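Local coordinates for ABC transporter periplasmic-binding protein YtfQ (PDB 6HBD) that binds beta-D-galactofuranose as the periplasmic sugar-binding protein of an ABC transporter, one linked to L-arabinofuranose uptake in Mycobacterium smegmatis, at residues 16-21 with 46-51; 37-42 with 267-272. All coordinates share one frame; numbering follows the deposited sequence.

Contact 1: residues 16-21 with 46-51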
ATOM      1  N   GLY A  16      10.291 -25.381 -19.745  1.00 91.60           N
ATOM      2  CA  GLY A  16      10.764 -24.396 -20.715  1.00 91.90           C
ATOM      3  C   GLY A  16       9.739 -23.320 -21.059  1.00 96.93           C
ATOM      4  O   GLY A  16       9.269 -23.253 -22.205  1.00 97.53           O
ATOM      5  N   ALA A  17       9.415 -22.449 -20.057  1.00 91.70           N
ATOM      6  CA  ALA A  17       8.421 -21.354 -20.129  1.00 90.05           C
ATOM      7  C   ALA A  17       9.001 -20.044 -19.591  1.00 89.87           C
ATOM      8  O   ALA A  17      10.097 -20.051 -19.023  1.00 90.61           O
ATOM      9  CB  ALA A  17       7.197 -21.724 -19.293  1.00 90.80           C
ATOM     10  N   LEU A  18       8.232 -18.932 -19.696  1.00 81.67           N
ATOM     11  CA  LEU A  18       8.665 -17.615 -19.190  1.00 79.42           C
ATOM     12  C   LEU A  18       9.218 -17.707 -17.763  1.00 81.91           C
ATOM     13  O   LEU A  18       8.595 -18.329 -16.900  1.00 81.43           O
ATOM     14  CB  LEU A  18       7.511 -16.604 -19.209  1.00 78.49           C
ATOM     15  CG  LEU A  18       7.842 -15.200 -18.705  1.00 82.01           C
ATOM     16  CD1 LEU A  18       8.721 -14.468 -19.682  1.00 81.83           C
ATOM     17  CD2 LEU A  18       6.593 -14.397 -18.505  1.00 84.64           C
ATOM     18  N   THR A  19      10.387 -17.093 -17.524  1.00 77.40           N
ATOM     19  CA  THR A  19      11.039 -17.088 -16.215  1.00 76.54           C
ATOM     20  C   THR A  19      10.925 -15.678 -15.653  1.00 77.26           C
ATOM     21  O   THR A  19      11.341 -14.722 -16.310  1.00 77.17           O
ATOM     22  CB  THR A  19      12.495 -17.559 -16.325  1.00 84.66           C
ATOM     23  OG1 THR A  19      12.552 -18.778 -17.086  1.00 83.64           O
ATOM     24  CG2 THR A  19      13.138 -17.746 -14.958  1.00 81.04           C
ATOM     25  N   LEU A  20      10.323 -15.548 -14.462  1.00 70.76           N
ATOM     26  CA  LEU A  20      10.088 -14.264 -13.801  1.00 68.57           C
ATOM     27  C   LEU A  20      10.801 -14.263 -12.466  1.00 71.26           C
ATOM     28  O   LEU A  20      10.790 -15.273 -11.769  1.00 71.14           O
ATOM     29  CB  LEU A  20       8.567 -14.105 -13.586  1.00 67.71           C
ATOM     30  CG  LEU A  20       7.974 -12.744 -13.158  1.00 70.36           C
ATOM     31  CD1 LEU A  20       7.859 -12.620 -11.662  1.00 70.04           C
ATOM     32  CD2 LEU A  20       8.690 -11.579 -13.776  1.00 70.41           C
ATOM     33  N   GLY A  21      11.458 -13.161 -12.137  1.00 67.25           N
ATOM     34  CA  GLY A  21      12.113 -12.980 -10.849  1.00 67.47           C
ATOM     35  C   GLY A  21      11.397 -11.873 -10.104  1.00 73.31           C
ATOM     36  O   GLY A  21      11.317 -10.751 -10.623  1.00 75.42           O
ATOM     37  N   ALA A  46      -0.682 -19.169 -14.525  1.00 73.80           N
ATOM     38  CA  ALA A  46      -0.217 -18.656 -15.818  1.00 72.86           C
ATOM     39  C   ALA A  46       0.907 -19.516 -16.422  1.00 74.97           C
ATOM     40  O   ALA A  46       1.198 -19.378 -17.608  1.00 72.40           O
ATOM     41  CB  ALA A  46       0.261 -17.223 -15.662  1.00 73.56           C
ATOM     42  N   GLY A  47       1.536 -20.366 -15.608  1.00 72.57           N
ATOM     43  CA  GLY A  47       2.636 -21.223 -16.041  1.00 72.65           C
ATOM     44  C   GLY A  47       3.932 -20.454 -16.191  1.00 77.33           C
ATOM     45  O   GLY A  47       4.675 -20.651 -17.161  1.00 77.86           O
ATOM     46  N   VAL A  48       4.194 -19.549 -15.231  1.00 72.38           N
ATOM     47  CA  VAL A  48       5.382 -18.698 -15.207  1.00 70.95           C
ATOM     48  C   VAL A  48       6.351 -19.324 -14.212  1.00 77.54           C
ATOM     49  O   VAL A  48       5.914 -19.703 -13.116  1.00 77.71           O
ATOM     50  CB  VAL A  48       4.989 -17.254 -14.799  1.00 72.25           C
ATOM     51  CG1 VAL A  48       6.220 -16.407 -14.471  1.00 71.18           C
ATOM     52  CG2 VAL A  48       4.143 -16.603 -15.885  1.00 71.61           C
ATOM     53  N   ASN A  49       7.653 -19.449 -14.578  1.00 73.91           N
ATOM     54  CA  ASN A  49       8.638 -19.983 -13.634  1.00 73.41           C
ATOM     55  C   ASN A  49       9.045 -18.826 -12.717  1.00 76.31           C
ATOM     56  O   ASN A  49       9.866 -17.994 -13.098  1.00 76.24           O
ATOM     57  CB  ASN A  49       9.849 -20.629 -14.333  1.00 73.00           C
ATOM     58  CG  ASN A  49      10.855 -21.172 -13.335  1.00 96.15           C
ATOM     59  OD1 ASN A  49      11.980 -20.678 -13.223  1.00 89.61           O
ATOM     60  ND2 ASN A  49      10.461 -22.182 -12.553  1.00 87.60           N
ATOM     61  N   LEU A  50       8.426 -18.749 -11.534  1.00 72.81           N
ATOM     62  CA  LEU A  50       8.677 -17.666 -10.586  1.00 73.30           C
ATOM     63  C   LEU A  50       9.912 -17.932  -9.750  1.00 77.80           C
ATOM     64  O   LEU A  50      10.066 -19.018  -9.179  1.00 78.86           O
ATOM     65  CB  LEU A  50       7.465 -17.446  -9.653  1.00 73.57           C
ATOM     66  CG  LEU A  50       7.599 -16.365  -8.562  1.00 78.28           C
ATOM     67  CD1 LEU A  50       7.673 -14.992  -9.161  1.00 78.24           C
ATOM     68  CD2 LEU A  50       6.426 -16.425  -7.605  1.00 80.62           C
ATOM     69  N   LYS A  51      10.748 -16.906  -9.626  1.00 72.70           N
ATOM     70  CA  LYS A  51      11.937 -16.911  -8.803  1.00 72.14           C
ATOM     71  C   LYS A  51      11.653 -15.822  -7.773  1.00 73.62           C
ATOM     72  O   LYS A  51      11.958 -14.650  -7.966  1.00 73.45           O
ATOM     73  CB  LYS A  51      13.185 -16.644  -9.658  1.00 75.38           C
ATOM     74  CG  LYS A  51      13.516 -17.775 -10.638  1.00 92.02           C
ATOM     75  CD  LYS A  51      14.174 -18.977  -9.947  1.00105.32           C
ATOM     76  CE  LYS A  51      14.759 -19.969 -10.927  1.00116.32           C
ATOM     77  NZ  LYS A  51      15.654 -20.948 -10.254  1.00123.17           N
TER
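The flat carboxamide of Asn49 lies alongside Thr19 on one face of a parallel strand pair, with OD1 of Asn49 3.6 Å from CG2 of Thr19. These are the two strands of a beta-alpha-beta unit, joined through helix 30-46 in the periplasmic-binding-protein fold, and 49-54 forms the edge of its sheet. Both side chains rise the same way from the sheet. CG of Asn49 and CG2 of Thr19 each stand anti to their own backbone nitrogen, which sets the methyl beside the amide. Lys51 leaves from this face too; its first carbons pass over the carbonyl of Leu20, then the chain bends about the CB-CG bond (chi2 -77°) and its end leads away from 16-21. The side chain also touches helix 59-72.

On the opposite face, that of Leu20 and Leu50, CB of Leu20 rests 3.4 Å from CG1 of Val48, and CD1 of Leu20 meets CD1 of Leu50 at 3.5 Å. Leu18 reaches more loosely toward Val48 and packs on helix 266-277. Gly47, with positive phi, ends helix 30-46 in a Schellman motif, and CB of Ala17 packs against O of Gly47 at 3.5 Å.

Asn49 uses both backbone groups on the neighbouring strand: its N bonds to O of Leu18 at 2.7 Å, nearly straight (165°), and its O accepts from N of Leu20. The backbone N-H of Thr19 points away from 46-51 and bonds to OD2 of Asp75. The ladder continues with N of Lys51 reaching O of Leu20 at 2.7 Å, a more bent bond with 142° at the hydrogen.

Contact 2: residues 37-42 with 267-272. With ZN (zinc ion), chain J.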
ATOM      1  N   GLU A  37       0.818 -13.928  -1.828  1.00 56.07           N
ATOM      2  CA  GLU A  37       0.003 -15.074  -2.251  1.00 55.75           C
ATOM      3  C   GLU A  37      -0.512 -14.853  -3.683  1.00 57.61           C
ATOM      4  O   GLU A  37      -0.443 -15.772  -4.504  1.00 55.23           O
ATOM      5  CB  GLU A  37      -1.165 -15.331  -1.269  1.00 57.26           C
ATOM      6  CG  GLU A  37      -1.500 -16.806  -1.062  1.00 72.70           C
ATOM      7  CD  GLU A  37      -2.254 -17.529  -2.170  1.00110.95           C
ATOM      8  OE1 GLU A  37      -3.388 -17.112  -2.506  1.00 98.68           O
ATOM      9  OE2 GLU A  37      -1.723 -18.546  -2.672  1.00118.14           O
ATOM     10  N   SER A  38      -0.991 -13.621  -3.992  1.00 55.17           N
ATOM     11  CA  SER A  38      -1.486 -13.297  -5.338  1.00 54.58           C
ATOM     12  C   SER A  38      -0.396 -13.502  -6.393  1.00 58.60           C
ATOM     13  O   SER A  38      -0.673 -14.076  -7.436  1.00 57.34           O
ATOM     14  CB  SER A  38      -2.018 -11.868  -5.405  1.00 55.85           C
ATOM     15  OG  SER A  38      -2.461 -11.567  -6.721  1.00 58.86           O
ATOM     16  N   ILE A  39       0.845 -13.077  -6.110  1.00 57.05           N
ATOM     17  CA  ILE A  39       1.941 -13.231  -7.081  1.00 57.09           C
ATOM     18  C   ILE A  39       2.321 -14.701  -7.258  1.00 60.59           C
ATOM     19  O   ILE A  39       2.504 -15.131  -8.390  1.00 61.12           O
ATOM     20  CB  ILE A  39       3.164 -12.321  -6.745  1.00 59.62           C
ATOM     21  CG1 ILE A  39       2.768 -10.820  -6.824  1.00 59.34           C
ATOM     22  CG2 ILE A  39       4.319 -12.607  -7.721  1.00 59.88           C
ATOM     23  CD1 ILE A  39       3.586  -9.906  -5.967  1.00 66.70           C
ATOM     24  N   LYS A  40       2.416 -15.469  -6.161  1.00 55.74           N
ATOM     25  CA  LYS A  40       2.764 -16.890  -6.231  1.00 54.92           C
ATOM     26  C   LYS A  40       1.661 -17.697  -6.948  1.00 62.28           C
ATOM     27  O   LYS A  40       1.938 -18.413  -7.920  1.00 62.34           O
ATOM     28  CB  LYS A  40       3.024 -17.442  -4.824  1.00 55.46           C
ATOM     29  CG  LYS A  40       4.321 -16.910  -4.222  1.00 58.71           C
ATOM     30  CD  LYS A  40       4.538 -17.275  -2.755  1.00 58.23           C
ATOM     31  CE  LYS A  40       5.980 -17.065  -2.375  1.00 55.60           C
ATOM     32  NZ  LYS A  40       6.222 -17.182  -0.916  1.00 64.16           N
ATOM     33  N   SER A  41       0.406 -17.530  -6.504  1.00 60.07           N
ATOM     34  CA  SER A  41      -0.736 -18.222  -7.101  1.00 60.03           C
ATOM     35  C   SER A  41      -0.907 -17.897  -8.586  1.00 63.77           C
ATOM     36  O   SER A  41      -1.087 -18.816  -9.378  1.00 64.16           O
ATOM     37  CB  SER A  41      -2.019 -17.891  -6.343  1.00 63.58           C
ATOM     38  OG  SER A  41      -2.330 -16.510  -6.413  1.00 73.53           O
ATOM     39  N   ALA A  42      -0.837 -16.614  -8.966  1.00 60.25           N
ATOM     40  CA  ALA A  42      -1.004 -16.198 -10.367  1.00 60.30           C
ATOM     41  C   ALA A  42       0.068 -16.731 -11.292  1.00 65.10           C
ATOM     42  O   ALA A  42      -0.215 -16.940 -12.468  1.00 64.66           O
ATOM     43  CB  ALA A  42      -1.046 -14.692 -10.470  1.00 61.16           C
ATOM     44  N   PRO A 267      -2.286 -11.764 -11.237  1.00 51.03           N
ATOM     45  CA  PRO A 267      -2.707 -12.007 -12.627  1.00 50.96           C
ATOM     46  C   PRO A 267      -2.226 -11.005 -13.668  1.00 55.97           C
ATOM     47  O   PRO A 267      -1.691 -11.458 -14.691  1.00 54.59           O
ATOM     48  CB  PRO A 267      -4.230 -12.015 -12.521  1.00 51.96           C
ATOM     49  CG  PRO A 267      -4.497 -12.427 -11.138  1.00 54.93           C
ATOM     50  CD  PRO A 267      -3.450 -11.766 -10.333  1.00 51.43           C
ATOM     51  N   GLU A 268      -2.372  -9.662 -13.421  1.00 54.59           N
ATOM     52  CA  GLU A 268      -1.924  -8.634 -14.393  1.00 54.42           C
ATOM     53  C   GLU A 268      -0.402  -8.614 -14.493  1.00 58.77           C
ATOM     54  O   GLU A 268       0.141  -8.507 -15.606  1.00 58.84           O
ATOM     55  CB  GLU A 268      -2.462  -7.232 -14.069  1.00 55.51           C
ATOM     56  CG  GLU A 268      -2.504  -6.318 -15.287  1.00 64.94           C
ATOM     57  CD  GLU A 268      -3.583  -6.625 -16.311  1.00 95.64           C
ATOM     58  OE1 GLU A 268      -4.732  -6.901 -15.903  1.00 91.23           O
ATOM     59  OE2 GLU A 268      -3.279  -6.586 -17.525  1.00 99.49           O
ATOM     60  N   LEU A 269       0.290  -8.800 -13.350  1.00 53.62           N
ATOM     61  CA  LEU A 269       1.751  -8.879 -13.344  1.00 53.57           C
ATOM     62  C   LEU A 269       2.226  -9.941 -14.328  1.00 58.81           C
ATOM     63  O   LEU A 269       3.187  -9.690 -15.043  1.00 61.26           O
ATOM     64  CB  LEU A 269       2.273  -9.188 -11.933  1.00 54.01           C
ATOM     65  CG  LEU A 269       3.779  -9.297 -11.794  1.00 59.65           C
ATOM     66  CD1 LEU A 269       4.474  -8.033 -12.308  1.00 60.94           C
ATOM     67  CD2 LEU A 269       4.166  -9.564 -10.356  1.00 60.23           C
ATOM     68  N   MET A 270       1.510 -11.083 -14.445  1.00 53.51           N
ATOM     69  CA  MET A 270       1.909 -12.116 -15.398  1.00 52.65           C
ATOM     70  C   MET A 270       1.578 -11.662 -16.810  1.00 56.75           C
ATOM     71  O   MET A 270       2.415 -11.778 -17.699  1.00 55.68           O
ATOM     72  CB  MET A 270       1.212 -13.457 -15.148  1.00 54.32           C
ATOM     73  CG  MET A 270       1.333 -13.982 -13.766  1.00 57.62           C
ATOM     74  SD  MET A 270       2.986 -13.962 -13.090  1.00 61.48           S
ATOM     75  CE  MET A 270       2.628 -13.776 -11.357  1.00 57.37           C
ATOM     76  N   ASP A 271       0.360 -11.171 -17.027  1.00 52.88           N
ATOM     77  CA  ASP A 271      -0.060 -10.738 -18.351  1.00 53.05           C
ATOM     78  C   ASP A 271       0.992  -9.778 -18.923  1.00 58.76           C
ATOM     79  O   ASP A 271       1.534 -10.043 -19.997  1.00 59.92           O
ATOM     80  CB  ASP A 271      -1.447 -10.071 -18.276  1.00 55.75           C
ATOM     81  CG  ASP A 271      -2.023  -9.628 -19.618  1.00 79.80           C
ATOM     82  OD1 ASP A 271      -1.860 -10.387 -20.624  1.00 81.40           O
ATOM     83  OD2 ASP A 271      -2.643  -8.527 -19.669  1.00 89.91           O
ATOM     84  N   LEU A 272       1.352  -8.728 -18.149  1.00 54.68           N
ATOM     85  CA  LEU A 272       2.355  -7.722 -18.532  1.00 52.61           C
ATOM     86  C   LEU A 272       3.723  -8.358 -18.696  1.00 57.13           C
ATOM     87  O   LEU A 272       4.392  -8.065 -19.672  1.00 57.15           O
ATOM     88  CB  LEU A 272       2.444  -6.606 -17.485  1.00 51.96           C
ATOM     89  CG  LEU A 272       1.176  -5.774 -17.284  1.00 55.22           C
ATOM     90  CD1 LEU A 272       1.248  -5.006 -15.995  1.00 54.42           C
ATOM     91  CD2 LEU A 272       0.905  -4.862 -18.470  1.00 55.18           C
TER
HETATM   92 ZN    ZN J 408      -1.247 -20.331  -2.375  1.00110.67          ZN
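The terminal methyl of Met270 reaches across to helix 30-46, where its CE lies 3.3 Å from the carbonyl O of Ile39 and 3.9 Å from CB of Ala42. Farther back along the same side chain, CG of Met270 lies 3.6 Å from O of Ala42. With CG anti to its carbonyl carbon (chi1 -53°) and a bend at chi2 (-48°), the thioether brings CE to Ile39 and Ala42. Ala42 also presents its methyl to Pro267, with CB 3.8 Å from CD of the ring, and the small side chain lets the backbones come close here. CD2 of Leu269 is 4.0 Å from both CG1 and CG2 of Ile39, the two side chains meeting at a slant.

The short helical segments cross at -51° with their axes 8.9 Å apart, packing as neighbouring helices on one face of the mostly parallel sheet in this alpha/beta periplasmic-binding-protein fold. Phe22 of strand 19-24 touches both Ile39 and Leu269, while Ile102 and Ile120 extend the floor beneath Leu269. OG of Ser38 also comes near CD of Pro267 and makes a weak hydrogen bond to N of Gly266. Away from the interface, Glu37 binds a zinc ion through OE2 at 1.9 Å.

In the fold
From the N terminus the chain enters strand 19-24, passes through helix 30-46 and returns in strand 49-54, so contact 1 closes a short loop of 24 residues. Contact 2 starts within that loop, on helix 30-46, and closes a far longer one of 224 residues at helix 266-277; the two loops therefore cross. Together they tie the opening beta-alpha-beta unit, at one edge of its sheet, to a helix that arrives after the chain has built most of the other sheet. Their centres are 11 Å apart and they touch directly: Met270 packs on Ala46 and Val48, while Leu50 meets Lys40.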